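Local coordinates for protein N-glycosylase/DNA lyase (Methanocaldococcus jannaschii, PDB 3FHF) that is an N-glycosylase/DNA lyase of the 8-oxoguanine DNA glycosylase family, within the helix-hairpin-helix superfamily, at residues A[12-15]-A[16-20]. Numbering follows the deposited sequence.
Sequences KKIE and ELKNS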
loop_
_atom_site.group_PDB
_atom_site.type_symbol
_atom_site.label_atom_id
_atom_site.label_comp_id
_atom_site.label_asym_id
_atom_site.label_seq_id
_atom_site.Cartn_x
_atom_site.Cartn_y
_atom_site.Cartn_z
ATOM N N LYS A 12 12.961 20.162 2.545
ATOM C CA LYS A 12 13.942 20.387 3.606
ATOM C C LYS A 12 13.728 19.470 4.804
ATOM O O LYS A 12 14.686 18.965 5.380
ATOM C CB LYS A 12 13.888 21.842 4.064
ATOM C CG LYS A 12 14.999 22.232 5.015
ATOM C CD LYS A 12 14.916 23.706 5.387
ATOM C CE LYS A 12 16.111 24.126 6.225
ATOM N NZ LYS A 12 17.387 23.900 5.490
ATOM N N LYS A 13 12.469 19.277 5.183
ATOM C CA LYS A 13 12.122 18.404 6.301
ATOM C C LYS A 13 12.501 16.952 6.001
ATOM O O LYS A 13 13.069 16.257 6.843
ATOM C CB LYS A 13 10.619 18.485 6.580
ATOM C CG LYS A 13 10.147 17.595 7.722
ATOM C CD LYS A 13 10.872 17.911 9.032
ATOM C CE LYS A 13 10.248 17.153 10.204
ATOM N NZ LYS A 13 10.835 17.553 11.518
ATOM N N ILE A 14 12.175 16.490 4.801
ATOM C CA ILE A 14 12.503 15.122 4.423
ATOM C C ILE A 14 14.016 14.897 4.432
ATOM O O ILE A 14 14.487 13.848 4.867
ATOM C CB ILE A 14 11.905 14.781 3.038
ATOM C CG1 ILE A 14 10.382 14.699 3.162
ATOM C CG2 ILE A 14 12.465 13.454 2.520
ATOM C CD1 ILE A 14 9.645 14.607 1.835
ATOM N N GLU A 15 14.779 15.878 3.956
ATOM C CA GLU A 15 16.236 15.756 3.952
ATOM C C GLU A 15 16.715 15.696 5.399
ATOM O O GLU A 15 17.721 15.059 5.712
ATOM C CB GLU A 15 16.880 16.952 3.247
ATOM C CG GLU A 15 16.628 17.010 1.743
ATOM C CD GLU A 15 17.317 15.890 0.975
ATOM O OE1 GLU A 15 18.077 15.113 1.593
ATOM O OE2 GLU A 15 17.106 15.793 -0.256
ATOM N N GLU A 16 15.987 16.371 6.281
ATOM C CA GLU A 16 16.328 16.373 7.698
ATOM C C GLU A 16 16.096 14.969 8.272
ATOM O O GLU A 16 16.912 14.452 9.039
ATOM C CB GLU A 16 15.457 17.389 8.431
ATOM C CG GLU A 16 16.235 18.325 9.329
ATOM C CD GLU A 16 15.524 19.651 9.540
ATOM O OE1 GLU A 16 14.432 19.657 10.149
ATOM O OE2 GLU A 16 16.059 20.687 9.089
ATOM N N LEU A 17 14.985 14.349 7.886
ATOM C CA LEU A 17 14.673 13.010 8.370
ATOM C C LEU A 17 15.695 11.997 7.854
ATOM O O LEU A 17 16.088 11.069 8.573
ATOM C CB LEU A 17 13.264 12.609 7.934
ATOM C CG LEU A 17 12.109 13.384 8.576
ATOM C CD1 LEU A 17 10.787 12.889 7.993
ATOM C CD2 LEU A 17 12.131 13.192 10.093
ATOM N N LYS A 18 16.125 12.177 6.607
ATOM C CA LYS A 18 17.114 11.284 6.012
ATOM C C LYS A 18 18.438 11.367 6.767
ATOM O O LYS A 18 19.235 10.420 6.746
ATOM C CB LYS A 18 17.323 11.630 4.537
ATOM C CG LYS A 18 16.188 11.163 3.625
ATOM C CD LYS A 18 16.347 11.704 2.212
ATOM C CE LYS A 18 17.720 11.364 1.631
ATOM N NZ LYS A 18 17.979 12.120 0.367
ATOM N N ASN A 19 18.668 12.495 7.435
ATOM C CA ASN A 19 19.889 12.695 8.220
ATOM C C ASN A 19 19.657 12.413 9.701
ATOM O O ASN A 19 20.366 12.936 10.560
ATOM C CB ASN A 19 20.411 14.128 8.061
ATOM C CG ASN A 19 20.987 14.386 6.683
ATOM O OD1 ASN A 19 21.873 13.662 6.227
ATOM N ND2 ASN A 19 20.491 15.421 6.010
ATOM N N SER A 20 18.660 11.586 9.998
ATOM C CA SER A 20 18.341 11.235 11.381
ATOM C C SER A 20 18.256 9.717 11.517
ATOM O O SER A 20 18.420 8.992 10.537
ATOM C CB SER A 20 17.004 11.847 11.784
ATOM O OG SER A 20 15.926 11.179 11.149
HETATM O O HOH W 1 17.592 21.685 7.256
#
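Glu15 and Lys18 form an i to i+3 salt bridge in the last turns of helix 5-18, the N-terminal helix of this all-helical glycosylase of the helix-hairpin-helix class. Their side chains run alongside each other in the same direction, and Lys18 NZ stands 3.2 Å from Glu15 OE1. The ammonium group comes to the syn side of that oxygen but lies 31° out of the carboxylate plane. Each chain is bent, Glu15 at chi2 (-68°) and Lys18 farther out at chi3 (54°), and in this shape the two charged ends meet. The same NZ also donates to the carbonyl oxygen of Val193, so the lysine ties the helix to the loop preceding helix 197-209.

One face of the turn is apolar. Ile14 packs on Val193 and Leu195, while Leu17 reaches Tyr206 and Leu207 of helix 197-209. The exposed side illustrates how the i to i+4 spacing can pair charges through solvent: Lys12 NZ and Glu16 OE2 lie 5.0 Å apart and share a water. That water accepts from Lys12 NZ at 2.8 Å and donates to Glu16 OE2 at 2.6 Å. Lys13, crossing Glu16 at about a right angle, keeps its NZ 4.4 Å from Glu16 OE1, too far for a salt bridge, though the opposite charges would probably still attract.

Backbone bonds link Glu16, Leu17 and Lys18 to the carbonyls four residues earlier; the next, from Asn19 N to Glu15 O, is weak as the helix ends. Beyond it, Ser20 leads into helix 22-34, its OG bonded to Ile22 N. Leu17 O accepts twice, from Ser20 N and, at 2.6 Å, from Ser20 OG.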